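Putative nitrate transport protein (Thermoplasma volcanium, PDB 3MST) is of unproven function but probably binds a small solute for transport, as periplasmic binding proteins do. Local coordinates at residues 72-77 with 218-223; 78-82 with 100-104. All blocks are in the same frame, centred on the assembly; numbering follows the deposited sequence.

Contact 1. Residues 72-77 with 218-223; sequences IFAGVR and KKRAEL
E222 OE1 is gripped by two groups: R77 NH1 donates to it at 2.9 Å, and T217 OG1, in the strand just before the helix, hydrogen-bonds to the same oxygen. The second carboxylate oxygen, OE2, takes R77 NH2 at 3.0 Å, which makes an end-on, two-pronged salt bridge, one nitrogen to each oxygen. The two flat groups are not coplanar, however. Guanidinium and carboxylate planes stand 66° apart, and both oxygens are met from above the carboxylate plane, although the NH1 bond is fairly straight (164°). R77 arrives as an extended chain from CG to NE, crossing E222 at about a right angle, and its NE makes a further salt bridge to D156. That second carboxylate probably steadies the guanidinium and, with E222, balances its charge. An alanine in place of E222 would probably leave R77 NH1 and NH2 without these carboxylate bonds and T217 OG1 without its partner, although D156 would still hold NE. Beside the ion pair, L223 drives both methyls at the strand: with CG anti to its carbonyl carbon (chi1 -53°), CD2 sits 3.4 Å from G75 N, and CD1 lies 4.2 Å from I72 CG2. G75, with no side chain, lets L223 CD2 rest against the backbone. K218 adds its aliphatic part, CG approaching A74 CB at 4.5 Å, while its amine leads away. On the neighbouring strand 160-164, M162 faces both F73 and A74, a classic beta bulge. The whole is a strand–loop–helix junction: the edge strand 215-217 pairs antiparallel with 71-77, and the first turn of helix 220-230 folds back over the face of the mixed sheet.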
ATOM      1  N   ILE A  72       2.065  -5.704 -14.225  1.00 11.99           N
ATOM      2  CA  ILE A  72       0.954  -5.587 -13.279  1.00 11.52           C
ATOM      3  C   ILE A  72      -0.252  -6.383 -13.712  1.00 11.42           C
ATOM      4  O   ILE A  72      -0.725  -6.205 -14.858  1.00 13.13           O
ATOM      5  CB  ILE A  72       0.591  -4.106 -13.052  1.00 11.17           C
ATOM      6  CG1 ILE A  72       1.736  -3.333 -12.423  1.00 13.88           C
ATOM      7  CG2 ILE A  72      -0.704  -3.955 -12.226  1.00 12.46           C
ATOM      8  CD1 ILE A  72       1.533  -1.820 -12.471  1.00 15.81           C
ATOM      9  N   PHE A  73      -0.771  -7.268 -12.864  1.00 10.94           N
ATOM     10  CA  PHE A  73      -1.972  -8.045 -13.186  1.00 11.95           C
ATOM     11  C   PHE A  73      -3.158  -7.828 -12.273  1.00 11.34           C
ATOM     12  O   PHE A  73      -4.222  -8.352 -12.538  1.00 13.08           O
ATOM     13  CB  PHE A  73      -1.642  -9.548 -13.294  1.00 12.37           C
ATOM     14  CG  PHE A  73      -1.201 -10.179 -12.002  1.00 11.78           C
ATOM     15  CD1 PHE A  73      -2.120 -10.696 -11.129  1.00 11.63           C
ATOM     16  CD2 PHE A  73       0.131 -10.386 -11.733  1.00 11.37           C
ATOM     17  CE1 PHE A  73      -1.752 -11.312  -9.946  1.00 11.92           C
ATOM     18  CE2 PHE A  73       0.511 -11.010 -10.521  1.00 11.50           C
ATOM     19  CZ  PHE A  73      -0.430 -11.495  -9.657  1.00 10.66           C
ATOM     20  N   ALA A  74      -2.962  -7.125 -11.138  1.00 10.74           N
ATOM     21  CA  ALA A  74      -4.050  -6.823 -10.241  1.00 11.32           C
ATOM     22  C   ALA A  74      -3.614  -5.631  -9.403  1.00  9.86           C
ATOM     23  O   ALA A  74      -2.429  -5.295  -9.303  1.00 11.49           O
ATOM     24  CB  ALA A  74      -4.357  -8.033  -9.348  1.00 12.25           C
ATOM     25  N   GLY A  75      -4.627  -4.942  -8.900  1.00 10.98           N
ATOM     26  CA  GLY A  75      -4.421  -3.782  -8.029  1.00 10.69           C
ATOM     27  C   GLY A  75      -5.138  -3.992  -6.711  1.00 10.65           C
ATOM     28  O   GLY A  75      -6.057  -4.812  -6.606  1.00 10.82           O
ATOM     29  N   VAL A  76      -4.703  -3.230  -5.703  1.00  9.21           N
ATOM     30  CA  VAL A  76      -5.381  -3.262  -4.398  1.00 10.12           C
ATOM     31  C   VAL A  76      -5.637  -1.816  -3.961  1.00  8.69           C
ATOM     32  O   VAL A  76      -4.647  -1.031  -3.927  1.00 10.93           O
ATOM     33  CB  VAL A  76      -4.642  -4.052  -3.285  1.00 10.64           C
ATOM     34  CG1 VAL A  76      -5.625  -4.326  -2.107  1.00 11.82           C
ATOM     35  CG2 VAL A  76      -4.057  -5.363  -3.848  1.00 11.79           C
ATOM     36  N   ARG A  77      -6.892  -1.488  -3.624  1.00  9.10           N
ATOM     37  CA  ARG A  77      -7.195  -0.253  -2.918  1.00 10.30           C
ATOM     38  C   ARG A  77      -7.071  -0.537  -1.414  1.00 10.38           C
ATOM     39  O   ARG A  77      -7.655  -1.524  -0.906  1.00 11.01           O
ATOM     40  CB  ARG A  77      -8.610   0.224  -3.249  1.00 10.87           C
ATOM     41  CG  ARG A  77      -8.783   0.796  -4.647  1.00 12.31           C
ATOM     42  CD  ARG A  77     -10.199   1.224  -4.846  1.00 14.22           C
ATOM     43  NE  ARG A  77     -10.423   1.981  -6.076  1.00 15.94           N
ATOM     44  CZ  ARG A  77     -10.713   1.455  -7.246  1.00 15.15           C
ATOM     45  NH1 ARG A  77     -10.750   0.143  -7.417  1.00 16.24           N
ATOM     46  NH2 ARG A  77     -10.951   2.274  -8.272  1.00 17.77           N
ATOM     47  N   LYS A 218      -9.174  -6.186 -10.735  1.00 13.06           N
ATOM     48  CA  LYS A 218      -8.528  -6.664 -11.942  1.00 14.69           C
ATOM     49  C   LYS A 218      -8.953  -5.863 -13.179  1.00 15.61           C
ATOM     50  O   LYS A 218      -8.669  -6.272 -14.319  1.00 17.31           O
ATOM     51  CB  LYS A 218      -8.859  -8.180 -12.188  1.00 18.30           C
ATOM     52  CG  LYS A 218      -8.319  -9.118 -11.184  1.00 22.85           C
ATOM     53  CD  LYS A 218      -8.670 -10.568 -11.588  1.00 30.22           C
ATOM     54  CE  LYS A 218     -10.154 -10.888 -11.516  1.00 34.03           C
ATOM     55  NZ  LYS A 218     -10.402 -12.303 -11.960  1.00 37.01           N
ATOM     56  N   LYS A 219      -9.672  -4.766 -12.965  0.50 13.35           N
ATOM     57  CA  LYS A 219     -10.226  -3.982 -14.082  0.50 13.93           C
ATOM     58  C   LYS A 219      -9.093  -3.199 -14.755  0.50 13.13           C
ATOM     59  O   LYS A 219      -8.506  -2.299 -14.136  0.50 12.81           O
ATOM     60  CB  LYS A 219     -11.303  -3.001 -13.582  0.50 16.60           C
ATOM     61  CG  LYS A 219     -12.560  -3.632 -12.964  0.50 20.81           C
ATOM     62  CD  LYS A 219     -13.647  -2.585 -12.678  0.50 25.69           C
ATOM     63  CE  LYS A 219     -14.745  -3.099 -11.728  0.50 27.08           C
ATOM     64  NZ  LYS A 219     -15.663  -2.005 -11.252  0.50 28.13           N
ATOM     65  N   ARG A 220      -8.840  -3.505 -16.025  1.00 12.81           N
ATOM     66  CA  ARG A 220      -7.729  -2.931 -16.762  1.00 13.32           C
ATOM     67  C   ARG A 220      -7.735  -1.406 -16.674  1.00 11.29           C
ATOM     68  O   ARG A 220      -6.677  -0.816 -16.428  1.00 12.92           O
ATOM     69  CB  ARG A 220      -7.720  -3.345 -18.226  1.00 12.88           C
ATOM     70  CG  ARG A 220      -6.464  -2.887 -18.951  1.00 12.84           C
ATOM     71  CD  ARG A 220      -6.433  -3.250 -20.460  1.00 14.57           C
ATOM     72  NE  ARG A 220      -5.188  -2.774 -20.964  1.00 12.89           N
ATOM     73  CZ  ARG A 220      -4.011  -3.342 -20.758  1.00 13.57           C
ATOM     74  NH1 ARG A 220      -3.909  -4.598 -20.329  1.00 17.28           N
ATOM     75  NH2 ARG A 220      -2.930  -2.662 -21.052  1.00 16.57           N
ATOM     76  N   ALA A 221      -8.889  -0.768 -16.863  1.00 12.81           N
ATOM     77  CA  ALA A 221      -8.894   0.678 -16.883  1.00 12.78           C
ATOM     78  C   ALA A 221      -8.473   1.269 -15.550  1.00 13.89           C
ATOM     79  O   ALA A 221      -7.894   2.355 -15.538  1.00 13.46           O
ATOM     80  CB  ALA A 221     -10.278   1.194 -17.262  1.00 16.32           C
ATOM     81  N   GLU A 222      -8.763   0.571 -14.451  1.00 13.02           N
ATOM     82  CA  GLU A 222      -8.347   1.073 -13.116  1.00 12.00           C
ATOM     83  C   GLU A 222      -6.846   0.947 -12.922  1.00 11.80           C
ATOM     84  O   GLU A 222      -6.210   1.834 -12.344  1.00 12.44           O
ATOM     85  CB  GLU A 222      -9.112   0.345 -12.010  1.00 12.41           C
ATOM     86  CG  GLU A 222     -10.589   0.674 -12.073  1.00 13.01           C
ATOM     87  CD  GLU A 222     -11.358   0.252 -10.847  1.00 17.89           C
ATOM     88  OE1 GLU A 222     -10.946  -0.728 -10.196  1.00 18.71           O
ATOM     89  OE2 GLU A 222     -12.409   0.871 -10.517  1.00 21.97           O
ATOM     90  N   LEU A 223      -6.283  -0.158 -13.391  1.00 10.89           N
ATOM     91  CA  LEU A 223      -4.840  -0.351 -13.363  1.00 11.22           C
ATOM     92  C   LEU A 223      -4.091   0.658 -14.233  1.00 11.92           C
ATOM     93  O   LEU A 223      -3.099   1.258 -13.815  1.00 12.37           O
ATOM     94  CB  LEU A 223      -4.450  -1.778 -13.725  1.00 12.11           C
ATOM     95  CG  LEU A 223      -5.148  -2.875 -12.892  1.00 11.85           C
ATOM     96  CD1 LEU A 223      -4.770  -4.271 -13.368  1.00 13.97           C
ATOM     97  CD2 LEU A 223      -4.967  -2.676 -11.411  1.00 16.37           C
TER

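Contact 2. Residues 78-82 with 100-104; sequences IDMYS and LADFN
L100 CD2 lies at the edge of the Y81 ring, near its plane, 3.9 Å from CE2, while M80 CB sits over one face, 3.8 Å above the plane and displaced toward the rim. A101 CB approaches obliquely on the CE1 side at 3.8 Å. N104 comes in obliquely as well, its ND2 3.5 Å from CD2; amide and ring planes are 78° apart, close to perpendicular. Because Y81 has CG anti to the carbonyl carbon (chi1 -62°), the ring reaches across to the first turn of helix 100-112, where its OH meets L100 CB. The same hydroxyl shares a water with A101 N, at 2.8 Å from OH and 3.1 Å from the nitrogen; the water accepts from A101 N, an amide of the helix's opening turn, so it links the tyrosine to the helix start. Selenomethionine M80, bent at chi3 (-79°), brings CE to 3.7 Å from L100 CD2, the two side chains crossing at about a right angle. N104 does not depend on the ring for its polar bonds: OD1 bonds to Y230 OH, and ND2 donates to an unidentified bound molecule that also bonds to I78 O. An acetate lies about 4 Å from the M80 side chain. F146 touches both Y81 and N104. Chemically, the contact joins a greasy seam of leucine, alanine and selenomethionine to polar ends served by water, a tyrosine hydroxyl and a bound molecule, consistent with one wall of a small-molecule pocket, although both molecules probably come from the crystallisation liquor.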
ATOM      1  N   ILE A  78      -6.345   0.310  -0.696  1.00  8.87           N
ATOM      2  CA  ILE A  78      -6.167   0.171   0.749  1.00  9.24           C
ATOM      3  C   ILE A  78      -6.153   1.571   1.352  1.00 10.40           C
ATOM      4  O   ILE A  78      -5.430   2.423   0.878  1.00 11.22           O
ATOM      5  CB  ILE A  78      -4.840  -0.547   1.074  1.00  9.57           C
ATOM      6  CG1 ILE A  78      -4.608  -1.777   0.200  1.00 10.95           C
ATOM      7  CG2 ILE A  78      -4.821  -0.944   2.570  1.00 11.31           C
ATOM      8  CD1 ILE A  78      -3.242  -2.419   0.384  1.00 12.06           C
ATOM      9  N   ASP A  79      -6.970   1.826   2.376  1.00  9.77           N
ATOM     10  CA  ASP A  79      -7.027   3.161   2.963  1.00  9.93           C
ATOM     11  C   ASP A  79      -6.033   3.217   4.107  1.00  9.63           C
ATOM     12  O   ASP A  79      -6.323   2.779   5.214  1.00 10.79           O
ATOM     13  CB  ASP A  79      -8.437   3.460   3.427  1.00 10.23           C
ATOM     14  CG  ASP A  79      -8.668   4.934   3.725  1.00 13.74           C
ATOM     15  OD1 ASP A  79      -7.804   5.759   3.393  1.00 13.96           O
ATOM     16  OD2 ASP A  79      -9.746   5.230   4.273  1.00 17.67           O
HETATM   17  N   MSE A  80      -4.830   3.687   3.802  1.00 10.15           N
HETATM   18  CA  MSE A  80      -3.657   3.589   4.691  1.00  9.89           C
HETATM   19  C   MSE A  80      -3.224   4.922   5.290  1.00  8.33           C
HETATM   20  O   MSE A  80      -2.416   4.927   6.220  1.00 10.03           O
HETATM   21  CB  MSE A  80      -2.466   3.056   3.889  1.00 11.99           C
HETATM   22  CG  MSE A  80      -2.684   1.719   3.289  1.00 12.22           C
HETATM   23 SE   MSE A  80      -1.271   1.097   2.169  0.75 11.90          SE
HETATM   24  CE  MSE A  80      -1.638   2.078   0.575  1.00 14.19           C
ATOM     25  N   TYR A  81      -3.715   6.034   4.733  1.00  8.64           N
ATOM     26  CA  TYR A  81      -3.199   7.373   5.071  1.00  9.27           C
ATOM     27  C   TYR A  81      -4.299   8.319   5.544  1.00  9.46           C
ATOM     28  O   TYR A  81      -5.474   8.205   5.135  1.00  9.39           O
ATOM     29  CB  TYR A  81      -2.524   7.996   3.825  1.00  9.10           C
ATOM     30  CG  TYR A  81      -1.331   7.193   3.357  1.00  9.25           C
ATOM     31  CD1 TYR A  81      -0.159   7.163   4.091  1.00  9.88           C
ATOM     32  CD2 TYR A  81      -1.394   6.387   2.238  1.00  9.53           C
ATOM     33  CE1 TYR A  81       0.912   6.380   3.723  1.00  9.16           C
ATOM     34  CE2 TYR A  81      -0.313   5.613   1.863  1.00 10.76           C
ATOM     35  CZ  TYR A  81       0.814   5.600   2.592  1.00 10.76           C
ATOM     36  OH  TYR A  81       1.849   4.784   2.199  1.00 12.94           O
ATOM     37  N   SER A  82      -3.881   9.287   6.379  1.00  9.23           N
ATOM     38  CA  SER A  82      -4.744  10.291   6.924  1.00 10.62           C
ATOM     39  C   SER A  82      -4.171  11.677   6.631  1.00  9.22           C
ATOM     40  O   SER A  82      -2.948  11.857   6.617  1.00 10.23           O
ATOM     41  CB  SER A  82      -4.820  10.173   8.437  1.00 11.65           C
ATOM     42  OG  SER A  82      -5.780   9.181   8.816  1.00 13.57           O
ATOM     43  N   LEU A 100       5.494   5.986  -0.340  1.00 11.30           N
ATOM     44  CA  LEU A 100       4.179   6.183  -0.945  1.00 10.78           C
ATOM     45  C   LEU A 100       3.489   7.401  -0.315  1.00 11.26           C
ATOM     46  O   LEU A 100       2.768   8.141  -1.013  1.00 10.60           O
ATOM     47  CB  LEU A 100       3.312   4.903  -0.893  1.00 11.12           C
ATOM     48  CG  LEU A 100       1.875   5.041  -1.433  1.00 10.29           C
ATOM     49  CD1 LEU A 100       1.837   5.495  -2.881  1.00 12.60           C
ATOM     50  CD2 LEU A 100       1.098   3.699  -1.258  1.00 12.04           C
ATOM     51  N   ALA A 101       3.725   7.661   0.975  1.00 10.27           N
ATOM     52  CA  ALA A 101       3.174   8.868   1.597  1.00  9.03           C
ATOM     53  C   ALA A 101       3.653  10.117   0.835  1.00 10.13           C
ATOM     54  O   ALA A 101       2.857  11.011   0.536  1.00  9.80           O
ATOM     55  CB  ALA A 101       3.587   8.953   3.075  1.00 10.61           C
ATOM     56  N   ASP A 102       4.974  10.210   0.615  1.00 10.55           N
ATOM     57  CA  ASP A 102       5.525  11.312  -0.162  1.00  9.12           C
ATOM     58  C   ASP A 102       4.901  11.434  -1.540  1.00  9.35           C
ATOM     59  O   ASP A 102       4.534  12.534  -1.953  1.00  9.91           O
ATOM     60  CB  ASP A 102       7.021  11.110  -0.303  1.00 11.44           C
ATOM     61  CG  ASP A 102       7.717  12.160  -1.168  1.00 13.71           C
ATOM     62  OD1 ASP A 102       7.463  13.361  -0.930  1.00 14.31           O
ATOM     63  OD2 ASP A 102       8.504  11.734  -2.072  1.00 16.78           O
ATOM     64  N   PHE A 103       4.776  10.324  -2.261  1.00  9.84           N
ATOM     65  CA  PHE A 103       4.251  10.404  -3.597  1.00  9.51           C
ATOM     66  C   PHE A 103       2.781  10.861  -3.533  1.00  8.40           C
ATOM     67  O   PHE A 103       2.335  11.688  -4.352  1.00 10.02           O
ATOM     68  CB  PHE A 103       4.405   9.088  -4.335  1.00 11.11           C
ATOM     69  CG  PHE A 103       5.816   8.782  -4.675  1.00 11.85           C
ATOM     70  CD1 PHE A 103       6.622   9.727  -5.329  1.00 12.28           C
ATOM     71  CD2 PHE A 103       6.361   7.539  -4.396  1.00 12.15           C
ATOM     72  CE1 PHE A 103       7.970   9.417  -5.655  1.00 14.53           C
ATOM     73  CE2 PHE A 103       7.675   7.213  -4.760  1.00 12.66           C
ATOM     74  CZ  PHE A 103       8.476   8.145  -5.370  1.00 14.76           C
ATOM     75  N   ASN A 104       2.006  10.331  -2.595  1.00  9.20           N
ATOM     76  CA  ASN A 104       0.631  10.771  -2.404  1.00  8.19           C
ATOM     77  C   ASN A 104       0.553  12.265  -2.078  1.00  8.72           C
ATOM     78  O   ASN A 104      -0.317  12.997  -2.562  1.00  9.57           O
ATOM     79  CB  ASN A 104      -0.114   9.934  -1.333  1.00  8.37           C
ATOM     80  CG  ASN A 104      -0.530   8.606  -1.836  1.00  9.19           C
ATOM     81  OD1 ASN A 104      -0.795   8.450  -3.027  1.00 10.25           O
ATOM     82  ND2 ASN A 104      -0.707   7.644  -0.905  1.00  9.38           N
TER
HETATM   83  O   HOH W   1       4.366   5.487   3.066  1.00 12.83           O

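From the N terminus, the chain runs up strand 71-77, passes through 78-80 into strand 81-85, and leaves the six-stranded sheet for the five-stranded one. Contact 2 closes the short loop first, with 17 residues that finish strand 81-85 and include strand 91-94 between its segments, when helix 100-112 comes back beside the start of the second sheet. Contact 1 closes much later, after 140 residues, once the chain has rejoined the first sheet at strand 160-164 and added the outermost strand 215-217. Contact 2 is therefore nested inside contact 1. Their centres lie 18 Å apart, and R77 and I78 are consecutive residues, so the linker between the two sheets carries one contact at each end.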